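Local coordinates for AT5G66160 protein (Arabidopsis thaliana, PDB 7BVW) that probably sorts proteins to the storage vacuole as a transmembrane receptor, its zinc-binding RING-H2 domain acting as an E3 ligase in post-Golgi trafficking, at residues I58-L62 with T63-T67. Numbering follows the deposited sequence.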
# COMPACT_ATOMS: atom_id res chain seq x y z
N ILE A 58 -4.28 1.97 1.14
CA ILE A 58 -2.98 2.47 1.58
C ILE A 58 -2.83 3.95 1.24
O ILE A 58 -2.17 4.70 1.99
CB ILE A 58 -1.84 1.63 0.97
CG1 ILE A 58 -0.49 2.01 1.59
CG2 ILE A 58 -1.80 1.77 -0.55
CD1 ILE A 58 -0.44 1.78 3.09
N ASP A 59 -3.43 4.41 0.14
CA ASP A 59 -3.41 5.83 -0.18
C ASP A 59 -4.08 6.64 0.93
O ASP A 59 -3.57 7.68 1.35
CB ASP A 59 -4.11 6.08 -1.52
CG ASP A 59 -3.25 5.68 -2.70
OD1 ASP A 59 -2.16 5.11 -2.49
OD2 ASP A 59 -3.67 5.93 -3.85
N SER A 60 -5.22 6.16 1.42
CA SER A 60 -5.91 6.84 2.51
C SER A 60 -5.05 6.86 3.76
O SER A 60 -4.96 7.89 4.45
CB SER A 60 -7.24 6.14 2.79
OG SER A 60 -7.72 6.47 4.08
N TRP A 61 -4.40 5.74 4.07
CA TRP A 61 -3.60 5.65 5.29
C TRP A 61 -2.41 6.61 5.24
O TRP A 61 -2.13 7.32 6.21
CB TRP A 61 -3.11 4.22 5.51
CG TRP A 61 -2.14 4.10 6.64
CD1 TRP A 61 -0.79 3.98 6.55
CD2 TRP A 61 -2.45 4.10 8.04
NE1 TRP A 61 -0.23 3.90 7.80
CE2 TRP A 61 -1.23 3.97 8.73
CE3 TRP A 61 -3.64 4.18 8.77
CZ2 TRP A 61 -1.17 3.92 10.12
CZ3 TRP A 61 -3.57 4.14 10.15
CH2 TRP A 61 -2.35 4.02 10.81
N LEU A 62 -1.71 6.64 4.11
CA LEU A 62 -0.47 7.41 4.03
C LEU A 62 -0.72 8.91 3.89
O LEU A 62 0.14 9.71 4.29
CB LEU A 62 0.38 6.92 2.85
CG LEU A 62 1.00 5.52 3.00
CD1 LEU A 62 1.89 5.19 1.80
CD2 LEU A 62 1.79 5.43 4.29
N THR A 63 -1.86 9.32 3.34
CA THR A 63 -2.12 10.74 3.14
C THR A 63 -2.87 11.38 4.30
O THR A 63 -2.78 12.59 4.49
CB THR A 63 -2.92 10.96 1.85
OG1 THR A 63 -4.15 10.24 1.90
CG2 THR A 63 -2.12 10.50 0.64
N LYS A 64 -3.61 10.58 5.08
CA LYS A 64 -4.45 11.12 6.13
C LYS A 64 -4.06 10.71 7.54
O LYS A 64 -4.26 11.49 8.47
CB LYS A 64 -5.92 10.72 5.89
CG LYS A 64 -6.52 11.28 4.61
CD LYS A 64 -7.97 10.86 4.45
CE LYS A 64 -8.54 11.34 3.13
NZ LYS A 64 -9.96 10.92 2.95
N TRP A 65 -3.49 9.52 7.72
CA TRP A 65 -3.34 8.96 9.06
C TRP A 65 -1.90 8.73 9.49
O TRP A 65 -1.57 8.99 10.65
CB TRP A 65 -4.13 7.64 9.16
CG TRP A 65 -5.60 7.82 8.99
CD1 TRP A 65 -6.31 7.76 7.82
CD2 TRP A 65 -6.56 8.08 10.02
NE1 TRP A 65 -7.64 7.98 8.06
CE2 TRP A 65 -7.83 8.17 9.40
CE3 TRP A 65 -6.48 8.25 11.41
CZ2 TRP A 65 -8.99 8.42 10.12
CZ3 TRP A 65 -7.64 8.50 12.12
CH2 TRP A 65 -8.88 8.58 11.47
N GLY A 66 -1.03 8.24 8.61
CA GLY A 66 0.31 7.90 9.03
C GLY A 66 1.35 8.12 7.95
O GLY A 66 1.04 8.48 6.81
N THR A 67 2.61 7.89 8.33
CA THR A 67 3.76 8.03 7.45
C THR A 67 4.59 6.75 7.43
O THR A 67 5.79 6.79 7.13
CB THR A 67 4.62 9.22 7.87
OG1 THR A 67 5.77 9.32 7.01
CG2 THR A 67 5.09 9.05 9.31
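Trp61 and Gly66 meet where the last turn of helix 55-65 widens, and this is the tight part of the contact. Trp61 O takes two N-H groups, Trp65 N from above the carbonyl plane and Gly66 N, at 2.8 Å, almost in line with the C=O bond. The second is an i to i+5, pi-type bond. With CG anti to the backbone N (chi1 173°), the Trp61 indole lies beside its own carbonyl, where Gly66 passes over one face and Trp65 CB packs 3.5 Å from Trp61 CE3. Trp61 NE1 bonds to Ser68 O. Helix 55-65 is the central helix of the RING-H2 finger, and through Ser68 this indole ties its C-terminal part to the loop carrying the zinc ligands Cys69 and Cys72. Two residues before Trp61, Asp59 O is likewise gripped twice, by Thr63 N and, from the opposite face of its plane, by Thr63 OG1 at 2.7 Å. A valine here would keep a branched side chain but would probably leave Asp59 O with the backbone N-H alone. The outer side is looser: the Trp61 six-membered and Trp65 five-membered rings are nearly parallel but barely overlap, centroids 5.9 Å apart, and exposed Lys64 lays CB and CG against Ser60 O before running on extended.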